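Local coordinates for protein 5,10-methylenetetrahydromethanopterin reductase (Methanopyrus kandleri, PDB 1EZW) that catalyses the reversible, coenzyme F420-dependent reduction of methylene-tetrahydromethanopterin to methyl-tetrahydromethanopterin, a step of methanogenesis from carbon dioxide, at residues A20-V25 and K334-V339; Y33-D38 and Q321-S326; C231-K236 and E243-V248; F298-D303 and V308-E313. All blocks are in the same frame, centred on the assembly; numbering follows the deposited sequence.

Contact 1 (A20-V25 and K334-V339); sequences AHLIKV and KAIELV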
# COMPACT_ATOMS: atom_id res chain seq x y z
N ALA A 20 -11.34 -1.02 3.40
CA ALA A 20 -10.55 -1.36 2.20
C ALA A 20 -10.67 -2.84 1.85
O ALA A 20 -10.83 -3.20 0.68
CB ALA A 20 -9.07 -0.97 2.43
N HIS A 21 -10.54 -3.73 2.85
CA HIS A 21 -10.68 -5.16 2.62
C HIS A 21 -12.06 -5.50 2.00
O HIS A 21 -12.11 -6.32 1.05
CB HIS A 21 -10.56 -5.88 3.99
CG HIS A 21 -11.00 -7.33 3.96
ND1 HIS A 21 -10.33 -8.31 3.25
CD2 HIS A 21 -12.07 -7.94 4.52
CE1 HIS A 21 -10.97 -9.45 3.36
NE2 HIS A 21 -12.03 -9.26 4.13
N LEU A 22 -13.14 -4.89 2.50
CA LEU A 22 -14.48 -5.21 1.96
C LEU A 22 -14.60 -4.74 0.53
O LEU A 22 -15.23 -5.41 -0.32
CB LEU A 22 -15.60 -4.63 2.83
CG LEU A 22 -15.70 -5.34 4.20
CD1 LEU A 22 -16.75 -4.58 5.02
CD2 LEU A 22 -16.07 -6.84 4.07
N ILE A 23 -13.95 -3.63 0.22
CA ILE A 23 -13.99 -3.17 -1.17
C ILE A 23 -13.23 -4.15 -2.08
O ILE A 23 -13.67 -4.43 -3.20
CB ILE A 23 -13.43 -1.74 -1.28
CG1 ILE A 23 -14.40 -0.78 -0.58
CG2 ILE A 23 -13.30 -1.33 -2.77
CD1 ILE A 23 -13.92 0.71 -0.52
N LYS A 24 -12.09 -4.68 -1.60
CA LYS A 24 -11.39 -5.70 -2.39
C LYS A 24 -12.30 -6.95 -2.57
O LYS A 24 -12.36 -7.49 -3.67
CB LYS A 24 -10.05 -6.07 -1.71
CG LYS A 24 -9.29 -7.26 -2.34
CD LYS A 24 -8.92 -6.94 -3.78
CE LYS A 24 -7.74 -7.83 -4.30
NZ LYS A 24 -8.09 -9.22 -4.49
N VAL A 25 -13.00 -7.39 -1.52
CA VAL A 25 -13.91 -8.54 -1.65
C VAL A 25 -14.97 -8.23 -2.68
O VAL A 25 -15.23 -9.06 -3.58
CB VAL A 25 -14.52 -8.96 -0.32
CG1 VAL A 25 -15.49 -10.17 -0.52
CG2 VAL A 25 -13.36 -9.40 0.64
N LYS A 334 -19.56 -12.18 3.90
CA LYS A 334 -20.28 -13.33 3.34
C LYS A 334 -21.40 -12.84 2.43
O LYS A 334 -21.71 -13.48 1.43
CB LYS A 334 -20.91 -14.19 4.44
CG LYS A 334 -19.95 -14.93 5.35
CD LYS A 334 -20.73 -15.32 6.64
CE LYS A 334 -22.14 -15.89 6.30
NZ LYS A 334 -23.07 -15.89 7.49
N ALA A 335 -21.99 -11.70 2.78
CA ALA A 335 -23.09 -11.11 1.98
C ALA A 335 -22.58 -10.67 0.61
O ALA A 335 -23.18 -10.92 -0.44
CB ALA A 335 -23.72 -9.94 2.75
N ILE A 336 -21.43 -10.01 0.60
CA ILE A 336 -20.87 -9.60 -0.66
C ILE A 336 -20.59 -10.80 -1.56
O ILE A 336 -20.82 -10.77 -2.76
CB ILE A 336 -19.54 -8.79 -0.41
CG1 ILE A 336 -19.90 -7.46 0.27
CG2 ILE A 336 -18.77 -8.57 -1.74
CD1 ILE A 336 -18.68 -6.71 0.89
N GLU A 337 -20.05 -11.87 -0.96
CA GLU A 337 -19.74 -13.07 -1.72
C GLU A 337 -21.02 -13.74 -2.24
O GLU A 337 -21.04 -14.26 -3.35
CB GLU A 337 -18.93 -14.03 -0.82
CG GLU A 337 -17.52 -13.48 -0.55
CD GLU A 337 -16.70 -14.38 0.34
OE1 GLU A 337 -17.29 -14.96 1.30
OE2 GLU A 337 -15.49 -14.48 0.10
N LEU A 338 -22.07 -13.70 -1.43
CA LEU A 338 -23.35 -14.31 -1.84
C LEU A 338 -23.89 -13.50 -3.04
O LEU A 338 -24.39 -14.06 -4.02
CB LEU A 338 -24.29 -14.32 -0.63
CG LEU A 338 -25.55 -15.16 -0.75
CD1 LEU A 338 -25.19 -16.57 -1.27
CD2 LEU A 338 -26.24 -15.20 0.59
N VAL A 339 -23.73 -12.18 -3.02
CA VAL A 339 -24.14 -11.40 -4.19
C VAL A 339 -23.28 -11.78 -5.42
O VAL A 339 -23.80 -11.99 -6.51
CB VAL A 339 -24.00 -9.86 -3.94
CG1 VAL A 339 -24.25 -9.05 -5.26
CG2 VAL A 339 -24.97 -9.43 -2.89

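Contact 2 (Y33-D38 and Q321-S326); sequences YAWICD and QVVVGS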
# COMPACT_ATOMS: atom_id res chain seq x y z
N TYR A 33 -18.40 -0.67 -8.87
CA TYR A 33 -18.31 0.64 -8.21
C TYR A 33 -18.24 0.53 -6.72
O TYR A 33 -18.95 -0.28 -6.13
CB TYR A 33 -19.55 1.50 -8.49
CG TYR A 33 -19.73 1.82 -9.95
CD1 TYR A 33 -20.32 0.89 -10.82
CD2 TYR A 33 -19.29 3.03 -10.46
CE1 TYR A 33 -20.46 1.18 -12.18
CE2 TYR A 33 -19.43 3.34 -11.81
CZ TYR A 33 -20.02 2.40 -12.67
OH TYR A 33 -20.11 2.68 -14.01
N ALA A 34 -17.43 1.39 -6.07
CA ALA A 34 -17.39 1.41 -4.60
C ALA A 34 -17.49 2.90 -4.21
O ALA A 34 -16.68 3.74 -4.67
CB ALA A 34 -16.04 0.80 -4.06
N TRP A 35 -18.49 3.18 -3.39
CA TRP A 35 -18.80 4.53 -2.94
C TRP A 35 -18.58 4.66 -1.46
O TRP A 35 -19.06 3.84 -0.68
CB TRP A 35 -20.28 4.84 -3.22
CG TRP A 35 -20.68 4.73 -4.67
CD1 TRP A 35 -21.33 3.67 -5.30
CD2 TRP A 35 -20.53 5.74 -5.67
NE1 TRP A 35 -21.58 3.98 -6.61
CE2 TRP A 35 -21.10 5.24 -6.87
CE3 TRP A 35 -19.96 7.02 -5.67
CZ2 TRP A 35 -21.13 5.99 -8.07
CZ3 TRP A 35 -19.99 7.77 -6.87
CH2 TRP A 35 -20.57 7.25 -8.05
N ILE A 36 -17.88 5.71 -1.07
CA ILE A 36 -17.60 5.92 0.36
C ILE A 36 -18.21 7.26 0.75
O ILE A 36 -17.91 8.29 0.14
CB ILE A 36 -16.07 5.92 0.66
CG1 ILE A 36 -15.54 4.48 0.50
CG2 ILE A 36 -15.83 6.38 2.11
CD1 ILE A 36 -16.18 3.54 1.56
N CYS A 37 -19.08 7.25 1.75
CA CYS A 37 -19.76 8.46 2.21
C CYS A 37 -18.79 9.50 2.76
O CYS A 37 -17.69 9.18 3.21
CB CYS A 37 -20.77 8.09 3.28
SG CYS A 37 -21.73 6.70 2.75
N ASP A 38 -19.21 10.76 2.69
CA ASP A 38 -18.38 11.87 3.17
C ASP A 38 -19.03 12.61 4.32
O ASP A 38 -19.82 13.54 4.08
CB ASP A 38 -18.10 12.83 1.97
CG ASP A 38 -17.44 14.14 2.40
OD1 ASP A 38 -16.64 14.07 3.35
OD2 ASP A 38 -17.73 15.19 1.80
N GLN A 321 -27.70 0.71 -12.06
CA GLN A 321 -26.61 0.36 -11.11
C GLN A 321 -27.28 0.08 -9.77
O GLN A 321 -27.96 0.92 -9.22
CB GLN A 321 -25.56 1.50 -10.90
CG GLN A 321 -24.51 1.07 -9.83
CD GLN A 321 -23.40 2.09 -9.56
OE1 GLN A 321 -22.77 2.05 -8.46
NE2 GLN A 321 -23.12 2.97 -10.52
N VAL A 322 -27.12 -1.15 -9.27
CA VAL A 322 -27.72 -1.49 -7.98
C VAL A 322 -26.62 -1.31 -6.92
O VAL A 322 -25.63 -2.03 -6.96
CB VAL A 322 -28.19 -2.94 -7.98
CG1 VAL A 322 -28.73 -3.29 -6.61
CG2 VAL A 322 -29.32 -3.11 -9.03
N VAL A 323 -26.78 -0.34 -6.02
CA VAL A 323 -25.74 -0.12 -5.01
C VAL A 323 -26.16 -0.79 -3.73
O VAL A 323 -27.13 -0.40 -3.10
CB VAL A 323 -25.49 1.38 -4.74
CG1 VAL A 323 -24.32 1.52 -3.74
CG2 VAL A 323 -25.11 2.11 -6.09
N VAL A 324 -25.38 -1.78 -3.34
CA VAL A 324 -25.64 -2.52 -2.12
C VAL A 324 -25.16 -1.67 -0.96
O VAL A 324 -23.97 -1.38 -0.86
CB VAL A 324 -24.84 -3.84 -2.17
CG1 VAL A 324 -24.86 -4.54 -0.81
CG2 VAL A 324 -25.37 -4.74 -3.31
N GLY A 325 -26.08 -1.29 -0.08
CA GLY A 325 -25.75 -0.46 1.07
C GLY A 325 -26.17 -1.11 2.36
O GLY A 325 -26.81 -2.19 2.35
N SER A 326 -25.84 -0.45 3.46
CA SER A 326 -26.10 -0.93 4.80
C SER A 326 -27.50 -1.56 4.93
O SER A 326 -28.48 -0.94 4.52
CB SER A 326 -25.95 0.23 5.78
OG SER A 326 -26.12 -0.22 7.12

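Contact 3 (C231-K236 and E243-V248); sequences CFSIDK and EATKIV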
# COMPACT_ATOMS: atom_id res chain seq x y z
N CYS A 231 -30.92 -0.02 0.78
CA CYS A 231 -30.75 -0.63 2.09
C CYS A 231 -30.79 -2.08 1.58
O CYS A 231 -31.80 -2.52 1.00
CB CYS A 231 -31.93 -0.35 3.00
SG CYS A 231 -31.92 -1.40 4.44
N PHE A 232 -29.72 -2.85 1.79
CA PHE A 232 -29.67 -4.17 1.18
C PHE A 232 -29.30 -5.22 2.20
O PHE A 232 -28.42 -4.98 3.05
CB PHE A 232 -28.58 -4.11 0.09
CG PHE A 232 -28.54 -5.26 -0.84
CD1 PHE A 232 -29.09 -5.15 -2.12
CD2 PHE A 232 -27.85 -6.41 -0.50
CE1 PHE A 232 -28.94 -6.18 -3.05
CE2 PHE A 232 -27.70 -7.46 -1.43
CZ PHE A 232 -28.23 -7.34 -2.69
N SER A 233 -29.96 -6.38 2.15
CA SER A 233 -29.60 -7.43 3.10
C SER A 233 -29.82 -8.80 2.50
O SER A 233 -30.96 -9.17 2.17
CB SER A 233 -30.38 -7.29 4.41
OG SER A 233 -29.80 -8.12 5.43
N ILE A 234 -28.74 -9.57 2.37
CA ILE A 234 -28.83 -10.88 1.76
C ILE A 234 -28.18 -11.95 2.63
O ILE A 234 -27.12 -11.73 3.23
CB ILE A 234 -28.21 -10.86 0.34
CG1 ILE A 234 -28.61 -12.12 -0.44
CG2 ILE A 234 -26.65 -10.70 0.44
CD1 ILE A 234 -28.08 -12.16 -1.86
N ASP A 235 -28.83 -13.11 2.70
CA ASP A 235 -28.32 -14.23 3.50
C ASP A 235 -28.99 -15.49 2.96
O ASP A 235 -30.08 -15.40 2.38
CB ASP A 235 -28.70 -14.00 4.97
CG ASP A 235 -28.01 -14.98 5.92
OD1 ASP A 235 -28.40 -16.17 5.98
OD2 ASP A 235 -27.06 -14.53 6.62
N LYS A 236 -28.36 -16.64 3.11
CA LYS A 236 -29.00 -17.87 2.63
C LYS A 236 -30.27 -18.12 3.45
O LYS A 236 -31.16 -18.84 3.02
CB LYS A 236 -28.02 -19.05 2.72
CG LYS A 236 -27.48 -19.27 4.11
CD LYS A 236 -26.39 -20.37 4.13
CE LYS A 236 -25.96 -20.70 5.55
NZ LYS A 236 -25.51 -19.46 6.27
N GLU A 243 -34.22 -9.61 9.12
CA GLU A 243 -34.04 -9.08 10.46
C GLU A 243 -32.95 -8.02 10.49
O GLU A 243 -33.09 -7.00 11.18
CB GLU A 243 -33.67 -10.22 11.41
CG GLU A 243 -33.65 -9.81 12.88
CD GLU A 243 -34.99 -9.28 13.34
OE1 GLU A 243 -36.01 -9.89 12.97
OE2 GLU A 243 -35.02 -8.27 14.08
N ALA A 244 -31.87 -8.25 9.76
CA ALA A 244 -30.74 -7.32 9.72
C ALA A 244 -31.11 -5.94 9.18
O ALA A 244 -30.45 -4.94 9.47
CB ALA A 244 -29.60 -7.94 8.91
N THR A 245 -32.17 -5.87 8.38
CA THR A 245 -32.56 -4.58 7.83
C THR A 245 -33.29 -3.67 8.81
O THR A 245 -33.26 -2.46 8.65
CB THR A 245 -33.53 -4.69 6.62
OG1 THR A 245 -34.79 -5.18 7.09
CG2 THR A 245 -33.03 -5.61 5.56
N LYS A 246 -33.92 -4.24 9.83
CA LYS A 246 -34.76 -3.43 10.72
C LYS A 246 -34.24 -2.12 11.27
O LYS A 246 -34.89 -1.09 11.09
CB LYS A 246 -35.34 -4.32 11.83
CG LYS A 246 -36.32 -5.33 11.24
CD LYS A 246 -37.00 -6.21 12.27
CE LYS A 246 -37.88 -7.25 11.57
NZ LYS A 246 -38.49 -8.24 12.51
N ILE A 247 -33.09 -2.12 11.93
CA ILE A 247 -32.58 -0.86 12.45
C ILE A 247 -32.44 0.16 11.33
O ILE A 247 -32.81 1.31 11.49
CB ILE A 247 -31.22 -1.03 13.16
CG1 ILE A 247 -30.74 0.33 13.69
CG2 ILE A 247 -30.17 -1.57 12.18
CD1 ILE A 247 -31.71 1.01 14.66
N VAL A 248 -31.92 -0.27 10.18
CA VAL A 248 -31.75 0.68 9.09
C VAL A 248 -33.10 1.15 8.53
O VAL A 248 -33.28 2.33 8.29
CB VAL A 248 -30.87 0.09 7.95
CG1 VAL A 248 -30.72 1.10 6.83
CG2 VAL A 248 -29.46 -0.28 8.50

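Contact 4 (F298-D303 and V308-E313); sequences FSIAGD and VDKIEE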
# COMPACT_ATOMS: atom_id res chain seq x y z
N PHE A 298 -38.64 -0.14 1.77
CA PHE A 298 -37.36 0.53 1.95
C PHE A 298 -36.09 -0.28 1.95
O PHE A 298 -35.05 0.23 2.38
CB PHE A 298 -37.45 1.37 3.23
CG PHE A 298 -38.64 2.33 3.23
CD1 PHE A 298 -39.64 2.24 4.20
CD2 PHE A 298 -38.75 3.30 2.24
CE1 PHE A 298 -40.75 3.10 4.16
CE2 PHE A 298 -39.85 4.16 2.19
CZ PHE A 298 -40.86 4.06 3.16
N SER A 299 -36.14 -1.51 1.46
CA SER A 299 -34.93 -2.33 1.42
C SER A 299 -35.13 -3.42 0.39
O SER A 299 -36.27 -3.65 -0.10
CB SER A 299 -34.67 -3.01 2.78
OG SER A 299 -35.52 -4.14 2.99
N ILE A 300 -34.02 -4.05 0.03
CA ILE A 300 -34.02 -5.21 -0.85
C ILE A 300 -33.46 -6.24 0.13
O ILE A 300 -32.26 -6.23 0.45
CB ILE A 300 -33.08 -5.06 -2.04
CG1 ILE A 300 -33.62 -4.01 -3.01
CG2 ILE A 300 -32.97 -6.38 -2.79
CD1 ILE A 300 -32.66 -3.79 -4.16
N ALA A 301 -34.33 -7.11 0.63
CA ALA A 301 -33.88 -8.10 1.61
C ALA A 301 -34.40 -9.52 1.40
O ALA A 301 -35.55 -9.73 0.98
CB ALA A 301 -34.25 -7.61 3.02
N GLY A 302 -33.56 -10.51 1.72
CA GLY A 302 -33.98 -11.90 1.59
C GLY A 302 -32.90 -12.84 1.12
O GLY A 302 -31.73 -12.47 1.19
N ASP A 303 -33.27 -14.03 0.66
CA ASP A 303 -32.27 -14.97 0.15
C ASP A 303 -31.99 -14.59 -1.28
O ASP A 303 -32.64 -13.70 -1.84
CB ASP A 303 -32.70 -16.45 0.33
CG ASP A 303 -34.04 -16.80 -0.32
OD1 ASP A 303 -34.65 -17.81 0.12
OD2 ASP A 303 -34.49 -16.13 -1.26
N VAL A 308 -32.82 -11.54 -6.26
CA VAL A 308 -32.77 -11.50 -7.70
C VAL A 308 -34.12 -11.01 -8.24
O VAL A 308 -34.16 -10.18 -9.14
CB VAL A 308 -32.41 -12.90 -8.28
CG1 VAL A 308 -32.70 -12.97 -9.78
CG2 VAL A 308 -30.89 -13.14 -8.06
N ASP A 309 -35.22 -11.54 -7.69
CA ASP A 309 -36.55 -11.11 -8.14
C ASP A 309 -36.77 -9.61 -7.96
O ASP A 309 -37.34 -8.94 -8.84
CB ASP A 309 -37.63 -11.86 -7.37
CG ASP A 309 -37.77 -13.31 -7.81
OD1 ASP A 309 -38.39 -14.08 -7.05
OD2 ASP A 309 -37.28 -13.68 -8.90
N LYS A 310 -36.34 -9.08 -6.81
CA LYS A 310 -36.47 -7.66 -6.53
C LYS A 310 -35.61 -6.82 -7.47
O LYS A 310 -36.05 -5.79 -7.97
CB LYS A 310 -36.15 -7.37 -5.07
CG LYS A 310 -37.23 -7.93 -4.13
CD LYS A 310 -36.83 -7.78 -2.66
CE LYS A 310 -37.90 -8.31 -1.70
NZ LYS A 310 -39.08 -7.40 -1.68
N ILE A 311 -34.39 -7.25 -7.74
CA ILE A 311 -33.56 -6.48 -8.67
C ILE A 311 -34.19 -6.50 -10.07
O ILE A 311 -34.18 -5.49 -10.77
CB ILE A 311 -32.13 -7.03 -8.70
CG1 ILE A 311 -31.49 -6.77 -7.33
CG2 ILE A 311 -31.34 -6.38 -9.83
CD1 ILE A 311 -30.14 -7.48 -7.15
N GLU A 312 -34.73 -7.63 -10.51
CA GLU A 312 -35.36 -7.63 -11.82
C GLU A 312 -36.42 -6.52 -11.92
O GLU A 312 -36.49 -5.82 -12.94
CB GLU A 312 -36.02 -9.00 -12.11
CG GLU A 312 -35.03 -10.15 -12.13
CD GLU A 312 -35.68 -11.50 -12.34
OE1 GLU A 312 -36.85 -11.65 -11.92
OE2 GLU A 312 -35.01 -12.40 -12.91
N GLU A 313 -37.23 -6.33 -10.88
CA GLU A 313 -38.26 -5.30 -10.91
C GLU A 313 -37.66 -3.89 -10.89
O GLU A 313 -38.19 -2.97 -11.50
CB GLU A 313 -39.23 -5.46 -9.74
CG GLU A 313 -40.01 -6.77 -9.80
CD GLU A 313 -40.74 -6.94 -11.12
OE1 GLU A 313 -41.55 -6.06 -11.45
OE2 GLU A 313 -40.48 -7.94 -11.82
O HOH W 1 -38.25 -4.60 -1.74
O HOH W 2 -37.17 -6.30 0.78

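Contact 1 (A20-V25 and K334-V339)
Ile336 reaches from helix 332-342 into the space beside Leu22 and Val25 of helix 16-28, and its two branches share the work. CG2, anti to the backbone N, meets Val25 CG1 at 3.8 Å. CD1, at the end of the other branch (chi1 -67°), lies 3.9 Å from Leu22 O and 4.1 Å from Leu22 CD2, the two side chains crossing at about a right angle. This is the dense part of the contact, buried and backed by Ile8 of strand 5-10. Cut back to an alanine, Ile336 would lose both branches, which is likely to leave Val25 CG1 and Leu22 CD2 without their partner across the interface. The other margin is looser. There, of Glu337 only the aliphatic CG comes close to Val25 CG1, at 3.9 Å, while the extended acid carries its carboxylate on to a salt bridge with Lys15 of the second subunit. His21 has Val25 CG2 against one face of its ring, and its ND1 is hydrogen-bonded to Thr17 of that same subunit. The helix segments run 10.0 Å apart at 15°, nearly parallel, as expected of neighbouring outer helices in a TIM barrel; here the first and the last meet and close the ring.

Contact 2 (Y33-D38 and Q321-S326)
Trp35 and Gln321 supply the one hydrogen bond of this contact: Trp35 NE1 donates its N-H to Gln321 OE1 over 2.9 Å, almost straight at 172°. The oxygen lies in the plane of the indole, at its edge, whereas the N-H arrives somewhat tilted from the carbonyl plane of the amide. With CG anti to the backbone N (chi1 177°) and an extended chain beyond, Gln321 sends its amide well into the interior to meet the indole. The second interaction is a stack of amide on ring. Gln321 NE2 sits over the centre of one face of Tyr33, 3.5 Å from Tyr33 CD1, and the two planes are only 23° apart; Gln321 OE1 comes down beside Tyr33 CB at 3.3 Å. NE2 is also bonded to Asp225 of strand 225-229, so both ends of the amide are held and its flip is probably settled. Replacing Tyr33 by an alanine would probably strip the amide of the flat surface beneath it and leave Lys60, the partner of the tyrosine hydroxyl, without that bond. Apolar contact is slighter: Val323 CG1 approaches Trp35 CD1 at 4.0 Å, the side chains roughly perpendicular, and the indole is further flanked edge-to-face by Tyr174 and Tyr229. Strands 33-36 and 321-324 are not neighbours; strand 5-10 runs between them, and the side chains meet across the interior, the layered core of a (beta,alpha)8 barrel.

Contact 3 (C231-K236 and E243-V248)
Ser233 of the short strand 232-234 and Cys231 just ahead of it lean on helix 238-254 at the start of a beta-alpha-beta crossover whose second strand is 300-302. Ser233 makes the closest approach: its CB is only 3.3 Å from Thr245 CG2, tighter than carbons usually pack. The hydroxyl of Ser233, anti to the backbone N (chi1 -167°), passes Ala244 CB at 3.5 Å and goes on to bond the backbone oxygen of Ala241, so this buried polar atom is satisfied by the helix it rests on. Thr245 turns its methyl to the strand and keeps OG1 on its own helix: set between the backbone N and the carbonyl carbon (chi1 68°), OG1 bonds the oxygen of Ile242 about one turn earlier. Further along, Cys231 SG meets Val248 CG1 at 3.7 Å and Val248 CB at 4.0 Å, with Thr245 CB somewhat more distant. The helix is not regular here: the amides of Ile247 and Val248 make no bond to the preceding turn, and the kink lies between the Ser233 and Cys231 ends of the contact. Away from the strand, Lys246 NZ bridges to Glu243 OE1 at 3.0 Å, approaching on the syn side of the carboxylate but out of its plane. Ala301 of the partner strand packs on both Ser233 and Thr245, completing a small helix-on-sheet layer. It is the first half of a beta-alpha-beta crossover between parallel strands 232-234 and 300-302, helix 238-254 being the first of several helices that link them.

Contact 4 (F298-D303 and V308-E313)
Lys310 lays its aliphatic chain along Ile300, the two side chains passing in opposite directions. Ile300 CG2, anti to the backbone N, touches Lys310 CB at 4.0 Å and Lys310 CD at 4.1 Å. Beyond them Lys310 CE comes to 3.8 Å from Ala301 O, a van der Waals approach. The ammonium group meets the backbone of Ser299 and Ala301 through water. A bend at the last torsion (chi4 -72°) brings Lys310 NZ to 2.9 Å from water 1, which also bonds Ser299 O at 2.7 Å. Water 2 joins Ser299 O to Ala301 N, the latter at 3.0 Å, and receives a long, weak bond from the same ammonium. The positive charge is thus tied to backbone polar atoms indirectly, and probably adds to the polarisation of the Ser299 carbonyl. What holds this segment lies one shell out. Ser299 OG bonds the oxygen of Ile295 within the preceding helix 292-298, and Ile300 pairs through its backbone with Cys231 and Ser233. Gly302 follows with a backbone conformation in which a side chain would collide with the carbonyl O of Ala301. Asp303 then occupies the N-cap position of helix 304-316, its side chain capping a backbone N and its OD2 also bonding Thr306, while its own N is held by Glu238. Ile300 is packed between Phe232 of strand 232-234 and Val307 and Leu314 of helix 304-316, and helix 238-254 touches Ser299 and Ala301 through Thr245.

From the N terminus, helix 16-28 and then strand 33-36 lie near the start of the chain, and both wait for its last part. Contact 2 closes when strand 321-324 arrives, contact 1 when helix 332-342 follows, so contact 2 nests within contact 1, and together they join the beginning and end of the barrel, inside and outside. Contacts 3 and 4 are short-range, lie in series and sit within both larger loops. They share the two-stranded sheet, where Ile300 N bonds Cys231 O at 2.9 Å. Phe232 of this layer packs on Val339 and Val324, while Ile311 of helix 304-316 touches Val322. Contacts 1 and 4 do not touch.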